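Local atomic coordinates of Exo beta-1,2-glucooligosaccharide sophorohydrolase (non-reducing end) (PDB entry 5Z06), a protein that hydrolyses linear beta-1,2-glucan and beta-1,2-glucooligosaccharides of four or more units from the non-reducing end, releasing sophorose as an exo-acting periplasmic enzyme. Residues V291-A294 and N295-Y299; N425-N429 and V430-W434; Q498-R501 and A502-R506; F549-K552 and Y553-Y556; I572-Q575 and G576-G580. All coordinates share one frame; numbering follows the deposited sequence.

Contact 1 of 5, residues V291-A294 and N295-Y299; sequences VQEA and NFRYY
Arg-297 lays its guanidinium over the backbone of Ala-294, whose CA sits 3.6 Å above the plane and toward its rim, while the edge of the group turns to Glu-293. NH2 bonds to Glu-293 OE2 at 3.2 Å, almost straight and within the guanidinium plane, yet it meets the carboxylate from above, the two planes standing 80° apart. Water 1 fills in beside this salt bridge: it accepts from Arg-297 NE and donates to Glu-293 OE2 at 2.5 Å. Glu-293 gets there with chi1 at 176° and an extended chain beyond CG. Asn-295, one turn after Val-291, folds back on it. Asn-295 N makes the regular helical bond to Val-291 O at 3.1 Å, and Asn-295 ND2 adds a second to the same oxygen at 2.7 Å, from the opposite face of the carbonyl plane. Through Val-291 and Asn-295, helix 284-297 lies against helix 665-680. Outside the helix, Glu-293 OE1 is bonded to Tyr-201 OH, and Arg-297 also bonds to Asp-206 and Glu-645 O. The two carboxylates probably balance the buried charge of the guanidinium, and the bonds around it restrict its rotation.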
# COMPACT_ATOMS: atom_id res chain seq x y z
N VAL A 291 10.31 -9.36 8.92
CA VAL A 291 9.28 -9.11 7.92
C VAL A 291 7.89 -9.15 8.57
O VAL A 291 7.08 -8.28 8.32
CB VAL A 291 9.38 -10.08 6.74
CG1 VAL A 291 8.20 -9.91 5.78
CG2 VAL A 291 10.68 -9.83 5.99
N GLN A 292 7.66 -10.15 9.40
CA GLN A 292 6.41 -10.25 10.10
C GLN A 292 6.18 -9.01 10.95
O GLN A 292 5.08 -8.47 10.95
CB GLN A 292 6.43 -11.47 11.02
CG GLN A 292 6.24 -12.78 10.32
CD GLN A 292 5.97 -13.89 11.31
OE1 GLN A 292 6.86 -14.30 12.05
NE2 GLN A 292 4.74 -14.39 11.33
N GLU A 293 7.22 -8.57 11.65
CA GLU A 293 7.13 -7.44 12.55
C GLU A 293 6.86 -6.16 11.81
O GLU A 293 5.96 -5.41 12.18
CB GLU A 293 8.41 -7.27 13.37
CG GLU A 293 8.46 -6.05 14.28
CD GLU A 293 9.90 -5.63 14.61
OE1 GLU A 293 10.86 -6.43 14.39
OE2 GLU A 293 10.08 -4.49 15.08
N ALA A 294 7.65 -5.87 10.79
CA ALA A 294 7.47 -4.64 10.05
C ALA A 294 6.05 -4.53 9.47
O ALA A 294 5.45 -3.46 9.48
CB ALA A 294 8.49 -4.55 8.94
N ASN A 295 5.53 -5.64 8.97
CA ASN A 295 4.19 -5.65 8.41
C ASN A 295 3.17 -5.50 9.52
O ASN A 295 2.20 -4.80 9.38
CB ASN A 295 3.96 -6.90 7.62
CG ASN A 295 4.59 -6.85 6.24
OD1 ASN A 295 4.03 -6.28 5.34
ND2 ASN A 295 5.73 -7.51 6.08
N PHE A 296 3.40 -6.15 10.65
CA PHE A 296 2.55 -6.00 11.82
C PHE A 296 2.39 -4.53 12.25
O PHE A 296 1.31 -4.09 12.64
CB PHE A 296 3.13 -6.85 12.95
CG PHE A 296 2.68 -6.47 14.30
CD1 PHE A 296 3.37 -5.49 15.02
CD2 PHE A 296 1.61 -7.11 14.90
CE1 PHE A 296 2.98 -5.14 16.30
CE2 PHE A 296 1.23 -6.78 16.19
CZ PHE A 296 1.91 -5.80 16.89
N ARG A 297 3.48 -3.76 12.14
CA ARG A 297 3.46 -2.36 12.53
C ARG A 297 2.31 -1.60 11.89
O ARG A 297 1.71 -0.75 12.50
CB ARG A 297 4.75 -1.67 12.15
CG ARG A 297 5.99 -2.13 12.86
CD ARG A 297 7.20 -1.52 12.18
NE ARG A 297 8.43 -2.15 12.63
CZ ARG A 297 9.58 -2.08 12.00
NH1 ARG A 297 9.71 -1.37 10.87
NH2 ARG A 297 10.63 -2.70 12.51
N TYR A 298 2.04 -1.91 10.63
CA TYR A 298 0.95 -1.29 9.91
C TYR A 298 -0.39 -1.34 10.67
O TYR A 298 -1.19 -0.40 10.60
CB TYR A 298 0.82 -1.97 8.55
CG TYR A 298 -0.15 -1.30 7.67
CD1 TYR A 298 -1.49 -1.55 7.80
CD2 TYR A 298 0.26 -0.37 6.73
CE1 TYR A 298 -2.42 -0.93 7.00
CE2 TYR A 298 -0.65 0.27 5.90
CZ TYR A 298 -2.00 -0.01 6.06
OH TYR A 298 -2.95 0.60 5.30
N TYR A 299 -0.64 -2.45 11.34
CA TYR A 299 -1.92 -2.74 12.00
C TYR A 299 -1.85 -2.43 13.47
O TYR A 299 -2.88 -2.36 14.13
CB TYR A 299 -2.27 -4.21 11.78
CG TYR A 299 -2.26 -4.50 10.33
CD1 TYR A 299 -3.36 -4.23 9.55
CD2 TYR A 299 -1.10 -4.96 9.71
CE1 TYR A 299 -3.34 -4.43 8.18
CE2 TYR A 299 -1.05 -5.15 8.35
CZ TYR A 299 -2.16 -4.88 7.59
OH TYR A 299 -2.08 -5.11 6.26
O HOH W 1 8.09 -2.93 15.29

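Contact 2 of 5, residues N425-N429 and V430-W434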
# COMPACT_ATOMS: atom_id res chain seq x y z
N ASN A 425 -21.46 -12.44 19.17
CA ASN A 425 -22.68 -11.72 18.82
C ASN A 425 -22.60 -11.01 17.46
O ASN A 425 -23.52 -11.12 16.64
CB ASN A 425 -23.09 -10.76 19.97
CG ASN A 425 -23.81 -11.49 21.08
OD1 ASN A 425 -24.76 -12.22 20.82
ND2 ASN A 425 -23.34 -11.34 22.31
N LEU A 426 -21.48 -10.33 17.22
CA LEU A 426 -21.21 -9.77 15.89
C LEU A 426 -21.29 -10.85 14.81
O LEU A 426 -21.99 -10.68 13.80
CB LEU A 426 -19.84 -9.10 15.88
CG LEU A 426 -19.78 -7.71 16.50
CD1 LEU A 426 -18.33 -7.34 16.80
CD2 LEU A 426 -20.39 -6.67 15.58
N TRP A 427 -20.59 -11.95 15.06
CA TRP A 427 -20.58 -13.10 14.16
C TRP A 427 -21.97 -13.72 13.90
O TRP A 427 -22.36 -13.90 12.76
CB TRP A 427 -19.63 -14.15 14.70
CG TRP A 427 -19.76 -15.53 14.18
CD1 TRP A 427 -20.02 -16.64 14.92
CD2 TRP A 427 -19.60 -15.97 12.83
NE1 TRP A 427 -20.00 -17.74 14.12
CE2 TRP A 427 -19.76 -17.37 12.83
CE3 TRP A 427 -19.32 -15.33 11.63
CZ2 TRP A 427 -19.68 -18.14 11.67
CZ3 TRP A 427 -19.23 -16.09 10.47
CH2 TRP A 427 -19.42 -17.48 10.50
N LYS A 428 -22.69 -14.02 14.97
CA LYS A 428 -24.03 -14.61 14.84
C LYS A 428 -24.96 -13.73 14.06
O LYS A 428 -25.84 -14.23 13.36
CB LYS A 428 -24.66 -14.88 16.21
CG LYS A 428 -24.16 -16.15 16.87
CD LYS A 428 -24.32 -16.10 18.39
CE LYS A 428 -24.01 -17.45 19.03
NZ LYS A 428 -23.72 -17.26 20.47
N ASN A 429 -24.78 -12.41 14.19
CA ASN A 429 -25.69 -11.47 13.56
C ASN A 429 -25.36 -11.06 12.15
O ASN A 429 -26.11 -10.30 11.58
CB ASN A 429 -25.91 -10.25 14.47
CG ASN A 429 -26.67 -10.63 15.72
OD1 ASN A 429 -27.60 -11.42 15.66
ND2 ASN A 429 -26.25 -10.11 16.85
N VAL A 430 -24.29 -11.59 11.57
CA VAL A 430 -24.05 -11.35 10.15
C VAL A 430 -25.10 -12.16 9.39
O VAL A 430 -25.05 -13.40 9.35
CB VAL A 430 -22.65 -11.77 9.65
CG1 VAL A 430 -22.52 -11.47 8.17
CG2 VAL A 430 -21.56 -11.06 10.42
N GLU A 431 -26.04 -11.46 8.78
CA GLU A 431 -27.11 -12.15 8.03
C GLU A 431 -26.62 -12.55 6.64
O GLU A 431 -27.00 -11.95 5.63
CB GLU A 431 -28.35 -11.28 7.94
CG GLU A 431 -28.89 -10.83 9.28
CD GLU A 431 -29.83 -9.65 9.16
OE1 GLU A 431 -30.63 -9.64 8.19
OE2 GLU A 431 -29.77 -8.75 10.02
N TRP A 432 -25.79 -13.59 6.59
CA TRP A 432 -25.24 -14.10 5.33
C TRP A 432 -26.35 -14.39 4.31
O TRP A 432 -26.24 -14.03 3.15
CB TRP A 432 -24.39 -15.36 5.54
CG TRP A 432 -23.27 -15.18 6.52
CD1 TRP A 432 -23.26 -15.56 7.81
CD2 TRP A 432 -22.01 -14.55 6.28
NE1 TRP A 432 -22.07 -15.24 8.40
CE2 TRP A 432 -21.29 -14.60 7.48
CE3 TRP A 432 -21.42 -13.96 5.17
CZ2 TRP A 432 -20.02 -14.05 7.61
CZ3 TRP A 432 -20.16 -13.43 5.29
CH2 TRP A 432 -19.48 -13.48 6.51
N SER A 433 -27.42 -15.03 4.78
CA SER A 433 -28.56 -15.42 3.95
C SER A 433 -29.19 -14.24 3.26
O SER A 433 -29.65 -14.38 2.14
CB SER A 433 -29.61 -16.16 4.77
OG SER A 433 -29.92 -15.45 5.95
N TRP A 434 -29.22 -13.09 3.92
CA TRP A 434 -29.70 -11.87 3.33
C TRP A 434 -29.00 -11.58 2.02
O TRP A 434 -29.63 -11.16 1.06
CB TRP A 434 -29.49 -10.67 4.25
CG TRP A 434 -29.90 -9.41 3.59
CD1 TRP A 434 -29.08 -8.52 2.97
CD2 TRP A 434 -31.24 -8.94 3.40
NE1 TRP A 434 -29.82 -7.50 2.43
CE2 TRP A 434 -31.15 -7.73 2.68
CE3 TRP A 434 -32.50 -9.41 3.78
CZ2 TRP A 434 -32.28 -6.97 2.34
CZ3 TRP A 434 -33.62 -8.65 3.45
CH2 TRP A 434 -33.50 -7.45 2.73
O HOH W 2 -23.19 -15.46 10.91
O HOH W 3 -28.35 -8.92 12.24
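Trp-427 brings CZ3, on the six-membered ring of its indole, against the edge of Trp-432, 3.6 Å from CZ2 and about as far from NE1. The planes are 64° apart, and the two side chains cross at about a right angle. Trp-427 leaves the helix with CG anti to its own backbone N (chi1 162°), which sends the indole past the helix end, where Trp-432 can come back to it. On one face of the Trp-432 ring, Val-430 CG1 lies 3.4 Å above the centre, so this indole is touched at its edge by one residue and on a face by another.

The direct hydrogen bond is that of a helix C-terminus. Helix 414-428 runs out here, and Val-430 N bonds to Trp-427 O at 3.2 Å, from well above the carbonyl plane. The chain then changes course through an inverse gamma turn centred on Glu-431, which brings the Trp-432 indole back to that of Trp-427.

Two waters add bridges. Water 2 donates to Trp-427 O at 2.6 Å and to Val-430 O, and accepts a weak bond from Trp-432 NE1. Water 3 joins Asn-429 O to Glu-431 OE2, donating to the latter at 2.6 Å; the other oxygen of this carboxylate, OE1, is bonded to His-365 ND1.

Among the neighbours, Trp-427 NE1 bonds to Asp-692, and Leu-472 of helix 467-475 touches both indoles. Val-430 packs on Phe-399 of helix 392-408.

Contact 3 of 5, residues Q498-R501 and A502-R506; sequences QEYR and ADWGR
Trp-504 reaches back along its helix to Tyr-500. From CB the chain turns to a CG placed between the backbone N and the carbonyl carbon (chi1 74°), which swings the indole over the preceding turn of the helix. CG lies about equally far from the carbonyl oxygens of Tyr-500 and Arg-501. CD1 comes closest to the backbone, 3.3 Å from Tyr-500 O, and also touches the Tyr-500 ring, 3.8 Å from its CE1. NE1, next along, is 4.0 Å from both Tyr-500 CE1 and Arg-501 CA. Arg-501 O sits over one face of the indole, 3.7 Å above the plane and toward the rim. The ring of Tyr-500 and the five-membered ring of Trp-504 are inclined at 74°.

The helix keeps its regular bonds here. Trp-504 N donates to Tyr-500 O, and Gly-505 N to Arg-501 O at 2.8 Å. The helix ends at Gly-505, and Arg-506, with positive phi, leaves it; its side chain curls back so that NH1 bonds to Asp-503 O at 2.8 Å, with the acceptor in the guanidinium plane.

Tyr-500 OH bonds to His-458 NE2 and to a glycerol probably left by the crystallisation liquor, while Arg-501 NE reaches Gly-462 O. Arg-501 NH1 bonds to Ser-492 O and Lys-511 O, in the loops before and after the helix, and Trp-504 rests on Val-528. Helix 495-505 is thus held to several loops, and to the end of helix 485-490, where Trp-490 O takes a weak bond from Arg-501 NH2.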
# COMPACT_ATOMS: atom_id res chain seq x y z
N GLN A 498 -19.84 -19.15 -15.98
CA GLN A 498 -18.81 -19.41 -16.98
C GLN A 498 -18.41 -18.13 -17.68
O GLN A 498 -17.22 -17.83 -17.78
CB GLN A 498 -19.29 -20.45 -18.00
CG GLN A 498 -19.47 -21.85 -17.42
CD GLN A 498 -20.14 -22.79 -18.39
OE1 GLN A 498 -19.86 -22.76 -19.59
NE2 GLN A 498 -21.02 -23.65 -17.88
N GLU A 499 -19.41 -17.38 -18.15
CA GLU A 499 -19.18 -16.09 -18.79
C GLU A 499 -18.49 -15.07 -17.87
O GLU A 499 -17.62 -14.33 -18.29
CB GLU A 499 -20.49 -15.50 -19.32
CG GLU A 499 -21.01 -16.21 -20.56
CD GLU A 499 -22.37 -15.69 -21.05
OE1 GLU A 499 -23.01 -14.86 -20.36
OE2 GLU A 499 -22.81 -16.11 -22.13
N TYR A 500 -18.89 -15.04 -16.61
CA TYR A 500 -18.26 -14.17 -15.61
C TYR A 500 -16.77 -14.46 -15.48
O TYR A 500 -15.95 -13.54 -15.47
CB TYR A 500 -18.97 -14.35 -14.28
CG TYR A 500 -18.36 -13.57 -13.16
CD1 TYR A 500 -17.31 -14.12 -12.41
CD2 TYR A 500 -18.83 -12.31 -12.82
CE1 TYR A 500 -16.74 -13.43 -11.37
CE2 TYR A 500 -18.26 -11.61 -11.77
CZ TYR A 500 -17.22 -12.18 -11.05
OH TYR A 500 -16.62 -11.51 -10.00
N ARG A 501 -16.44 -15.75 -15.39
CA ARG A 501 -15.06 -16.18 -15.31
C ARG A 501 -14.27 -15.79 -16.53
O ARG A 501 -13.20 -15.18 -16.40
CB ARG A 501 -14.99 -17.67 -15.10
CG ARG A 501 -15.48 -18.07 -13.71
CD ARG A 501 -15.66 -19.55 -13.64
NE ARG A 501 -16.31 -19.96 -12.40
CZ ARG A 501 -17.41 -20.71 -12.28
NH1 ARG A 501 -18.05 -21.22 -13.33
NH2 ARG A 501 -17.86 -20.97 -11.05
N ALA A 502 -14.81 -16.10 -17.70
CA ALA A 502 -14.13 -15.78 -18.94
C ALA A 502 -14.02 -14.27 -19.10
O ALA A 502 -12.99 -13.80 -19.58
CB ALA A 502 -14.81 -16.44 -20.15
N ASP A 503 -15.02 -13.51 -18.65
CA ASP A 503 -15.00 -12.05 -18.75
C ASP A 503 -13.81 -11.40 -18.05
O ASP A 503 -13.19 -10.50 -18.61
CB ASP A 503 -16.29 -11.41 -18.22
CG ASP A 503 -17.48 -11.58 -19.16
OD1 ASP A 503 -17.33 -12.10 -20.30
OD2 ASP A 503 -18.61 -11.19 -18.75
N TRP A 504 -13.51 -11.81 -16.82
CA TRP A 504 -12.36 -11.23 -16.15
C TRP A 504 -11.08 -11.94 -16.55
O TRP A 504 -10.08 -11.29 -16.76
CB TRP A 504 -12.53 -11.15 -14.63
CG TRP A 504 -12.43 -12.42 -13.81
CD1 TRP A 504 -13.47 -13.15 -13.28
CD2 TRP A 504 -11.24 -13.05 -13.35
NE1 TRP A 504 -12.99 -14.19 -12.53
CE2 TRP A 504 -11.62 -14.15 -12.56
CE3 TRP A 504 -9.86 -12.79 -13.55
CZ2 TRP A 504 -10.70 -14.99 -11.96
CZ3 TRP A 504 -8.95 -13.63 -12.95
CH2 TRP A 504 -9.37 -14.73 -12.18
N GLY A 505 -11.15 -13.26 -16.69
CA GLY A 505 -10.00 -14.08 -16.99
C GLY A 505 -9.45 -13.84 -18.38
O GLY A 505 -8.25 -14.02 -18.61
N ARG A 506 -10.33 -13.46 -19.31
CA ARG A 506 -9.96 -13.26 -20.73
C ARG A 506 -9.50 -14.56 -21.40
O ARG A 506 -8.81 -14.52 -22.40
CB ARG A 506 -8.88 -12.16 -20.89
CG ARG A 506 -9.07 -10.91 -20.03
CD ARG A 506 -10.45 -10.29 -20.21
NE ARG A 506 -10.78 -9.95 -21.61
CZ ARG A 506 -12.01 -9.85 -22.14
NH1 ARG A 506 -13.10 -10.09 -21.40
NH2 ARG A 506 -12.18 -9.53 -23.43

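Contact 4 of 5, residues F549-K552 and Y553-Y556; sequences FTDK and YTNY
The polar grip centres on Asp-551. Its OD1 accepts two backbone amides, Tyr-553 N and Thr-554 N, each at 2.9 Å: the first from above the carboxylate plane, the second nearly in line with the C-O bond. OD2 takes the hydroxyl of Tyr-556 at 2.6 Å on its syn side, and Tyr-486 OH bonds to the same oxygen. With CG between the backbone N and the carbonyl carbon (chi1 66°), the carboxylate is swung across the turn toward all three. On the other face, Asn-555 ND2 gives Thr-550 OG1 a nearly straight bond of 2.8 Å, while OD1 caps the following helix by accepting from Glu-558 N.

Backbone bonds draw the arms into a hairpin-like turn with a single antiparallel bridge. Tyr-556 N donates to Phe-549 O, and Asp-551 N to Thr-554 O, around the non-hydrogen-bonded pair Thr-550 and Asn-555.

Apolar contacts flank it. Lys-552 CG stands over the centre of the Tyr-553 ring in a CH-pi contact. Phe-549 and Tyr-556 run side by side, ring planes 13° apart but barely overlapping; Phe-549 CD2 meets Tyr-556 CD2 at 3.6 Å.

Tyr-556 OH bonds to Tyr-513 OH as well. The buried carboxylate thus has two amides and two tyrosine hydroxyls about it, an environment that probably favours its charged form and fixes its rotation.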
# COMPACT_ATOMS: atom_id res chain seq x y z
N PHE A 549 -9.30 -28.31 3.62
CA PHE A 549 -10.51 -28.19 2.88
C PHE A 549 -10.29 -28.75 1.51
O PHE A 549 -9.36 -28.34 0.79
CB PHE A 549 -11.03 -26.77 2.77
CG PHE A 549 -12.26 -26.69 1.95
CD1 PHE A 549 -13.40 -27.39 2.35
CD2 PHE A 549 -12.29 -25.99 0.77
CE1 PHE A 549 -14.55 -27.37 1.58
CE2 PHE A 549 -13.44 -25.96 -0.00
CZ PHE A 549 -14.57 -26.65 0.40
N THR A 550 -11.16 -29.69 1.20
CA THR A 550 -11.17 -30.41 -0.04
C THR A 550 -12.60 -30.48 -0.46
O THR A 550 -13.43 -30.96 0.28
CB THR A 550 -10.61 -31.81 0.21
OG1 THR A 550 -9.36 -31.67 0.88
CG2 THR A 550 -10.39 -32.56 -1.08
N ASP A 551 -12.90 -29.94 -1.64
CA ASP A 551 -14.24 -30.06 -2.24
C ASP A 551 -14.21 -31.25 -3.22
O ASP A 551 -13.26 -32.04 -3.21
CB ASP A 551 -14.68 -28.73 -2.87
CG ASP A 551 -13.85 -28.29 -4.08
OD1 ASP A 551 -13.06 -29.06 -4.66
OD2 ASP A 551 -14.00 -27.13 -4.45
N LYS A 552 -15.24 -31.39 -4.06
CA LYS A 552 -15.29 -32.53 -4.97
C LYS A 552 -14.21 -32.49 -6.08
O LYS A 552 -13.86 -33.51 -6.64
CB LYS A 552 -16.70 -32.71 -5.54
CG LYS A 552 -17.15 -31.76 -6.63
CD LYS A 552 -18.69 -31.72 -6.74
CE LYS A 552 -19.22 -31.68 -8.17
NZ LYS A 552 -19.40 -33.05 -8.74
N TYR A 553 -13.65 -31.31 -6.32
CA TYR A 553 -12.65 -31.08 -7.36
C TYR A 553 -11.19 -31.17 -6.96
O TYR A 553 -10.39 -31.71 -7.69
CB TYR A 553 -12.85 -29.69 -7.90
CG TYR A 553 -14.24 -29.46 -8.36
CD1 TYR A 553 -14.79 -30.24 -9.37
CD2 TYR A 553 -15.03 -28.49 -7.78
CE1 TYR A 553 -16.09 -30.03 -9.81
CE2 TYR A 553 -16.32 -28.27 -8.21
CZ TYR A 553 -16.85 -29.04 -9.23
OH TYR A 553 -18.14 -28.80 -9.65
N THR A 554 -10.84 -30.62 -5.80
CA THR A 554 -9.45 -30.58 -5.39
C THR A 554 -9.36 -30.31 -3.91
O THR A 554 -10.27 -29.73 -3.30
CB THR A 554 -8.67 -29.45 -6.15
OG1 THR A 554 -7.28 -29.47 -5.78
CG2 THR A 554 -9.25 -28.05 -5.88
N ASN A 555 -8.24 -30.72 -3.34
CA ASN A 555 -7.77 -30.16 -2.08
C ASN A 555 -7.19 -28.75 -2.37
O ASN A 555 -6.47 -28.59 -3.36
CB ASN A 555 -6.69 -31.03 -1.52
CG ASN A 555 -6.08 -30.44 -0.29
OD1 ASN A 555 -5.00 -29.84 -0.35
ND2 ASN A 555 -6.79 -30.54 0.82
N TYR A 556 -7.47 -27.77 -1.52
CA TYR A 556 -7.06 -26.39 -1.80
C TYR A 556 -5.60 -26.04 -1.52
O TYR A 556 -5.04 -25.24 -2.24
CB TYR A 556 -8.08 -25.34 -1.28
CG TYR A 556 -9.18 -25.33 -2.27
CD1 TYR A 556 -9.08 -24.60 -3.43
CD2 TYR A 556 -10.23 -26.21 -2.14
CE1 TYR A 556 -10.04 -24.67 -4.41
CE2 TYR A 556 -11.22 -26.28 -3.10
CZ TYR A 556 -11.12 -25.52 -4.25
OH TYR A 556 -12.09 -25.60 -5.21

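Contact 5 of 5, residues I572-Q575 and G576-G580; sequences IENQ and GGYVG
Asn-574 meets Tyr-578 with both ends of its amide. It follows the last turn of helix 556-573 and is the first residue to leave helical angles, with phi at 55°. A chi1 of -167° turns the side chain away from its own backbone N and carries the amide across the turn: OD1 accepts from Tyr-578 N at 2.9 Å and ND2 donates to Tyr-578 O at 2.8 Å, so one side chain takes up both the N-H and the C=O of a single residue. The main-chain oxygen of Asn-574 receives Gly-577 N at 2.9 Å, from well above its carbonyl plane. Water 4 adds a further link, donating to OD1 at 2.7 Å and accepting from Gly-576 N.

Gln-575 comes next. Its chain bends at chi2 (80°), folding the amide back beside Gly-576. NE2 bonds to Tyr-570 OH and also donates to water 5 at 2.9 Å; that water lies in the plane of the Tyr-578 ring and is hydrogen-bonded to its OH. Gly-576 O sits over the centre of the same ring, 3.7 Å above it.

Farther on, Val-579 N bonds to Thr-655 OG1, and Tyr-578 rests on Asp-607. The path from Asn-574 to Gly-577 is a type I beta turn at a helix C-terminus on the protein surface, with glycine in its last place, where phi is positive.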
# COMPACT_ATOMS: atom_id res chain seq x y z
N ILE A 572 9.81 -16.57 -13.58
CA ILE A 572 11.15 -17.00 -13.95
C ILE A 572 11.25 -16.93 -15.48
O ILE A 572 12.16 -16.29 -16.03
CB ILE A 572 11.47 -18.39 -13.41
CG1 ILE A 572 11.46 -18.38 -11.86
CG2 ILE A 572 12.86 -18.85 -13.87
CD1 ILE A 572 11.33 -19.76 -11.26
N GLU A 573 10.29 -17.55 -16.13
CA GLU A 573 10.23 -17.53 -17.58
C GLU A 573 10.29 -16.10 -18.10
O GLU A 573 11.05 -15.84 -19.02
CB GLU A 573 8.99 -18.25 -18.07
CG GLU A 573 8.88 -18.31 -19.59
CD GLU A 573 7.97 -19.42 -20.03
OE1 GLU A 573 8.14 -20.56 -19.54
OE2 GLU A 573 7.07 -19.16 -20.84
N ASN A 574 9.52 -15.20 -17.49
CA ASN A 574 9.58 -13.76 -17.78
C ASN A 574 9.42 -13.43 -19.25
O ASN A 574 10.25 -12.73 -19.85
CB ASN A 574 10.90 -13.16 -17.27
CG ASN A 574 10.88 -11.64 -17.26
OD1 ASN A 574 9.81 -10.99 -17.35
ND2 ASN A 574 12.06 -11.08 -17.12
N GLN A 575 8.32 -13.91 -19.83
CA GLN A 575 7.98 -13.64 -21.21
C GLN A 575 8.08 -12.15 -21.54
O GLN A 575 8.49 -11.78 -22.63
CB GLN A 575 6.56 -14.17 -21.51
CG GLN A 575 5.43 -13.49 -20.73
CD GLN A 575 5.00 -12.16 -21.32
OE1 GLN A 575 5.19 -11.91 -22.50
NE2 GLN A 575 4.43 -11.28 -20.48
N GLY A 576 7.68 -11.29 -20.61
CA GLY A 576 7.67 -9.86 -20.82
C GLY A 576 9.03 -9.17 -20.81
O GLY A 576 9.10 -8.00 -21.10
N GLY A 577 10.09 -9.90 -20.47
CA GLY A 577 11.42 -9.32 -20.30
C GLY A 577 11.46 -8.26 -19.21
O GLY A 577 12.30 -7.40 -19.25
N TYR A 578 10.57 -8.31 -18.22
CA TYR A 578 10.53 -7.28 -17.21
C TYR A 578 11.74 -7.39 -16.34
O TYR A 578 12.18 -8.48 -16.03
CB TYR A 578 9.24 -7.30 -16.41
CG TYR A 578 8.07 -7.03 -17.34
CD1 TYR A 578 8.01 -5.86 -18.12
CD2 TYR A 578 7.04 -7.95 -17.49
CE1 TYR A 578 6.97 -5.62 -19.01
CE2 TYR A 578 6.00 -7.72 -18.38
CZ TYR A 578 5.99 -6.56 -19.13
OH TYR A 578 4.98 -6.33 -20.02
N VAL A 579 12.29 -6.24 -15.98
CA VAL A 579 13.54 -6.22 -15.25
C VAL A 579 13.35 -6.82 -13.85
O VAL A 579 12.37 -6.51 -13.18
CB VAL A 579 14.08 -4.79 -15.12
CG1 VAL A 579 15.34 -4.74 -14.24
CG2 VAL A 579 14.39 -4.26 -16.52
N GLY A 580 14.31 -7.65 -13.45
CA GLY A 580 14.36 -8.22 -12.11
C GLY A 580 13.48 -9.44 -11.82
O GLY A 580 13.63 -10.05 -10.76
O HOH W 4 7.22 -11.50 -17.78
O HOH W 5 3.28 -8.64 -20.32

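Overall arrangement
The five contacts follow one another along the chain, and no two touch. Contact 1 lies deepest, its centre 13 Å from that of the chain; the other four lie 23 to 32 Å out. Contacts 3 and 4 come nearest to each other, with closest atoms about 8 Å apart, and helix 485-490 precedes contact 3 and touches contact 4. Contacts 2 and 4 both touch helix 467-475, across about 14 Å between nearest atoms. Contacts 2 and 5 are farthest apart, at 45 Å between centres. Contacts 3, 4 and 5 belong to the glycoamylase-like region, and the glycerol at Tyr-500 in contact 3 may mark a pocket. The calcium ion is bound by N-terminal residues, from Glu-12 to Asp-175, none of them in these contacts.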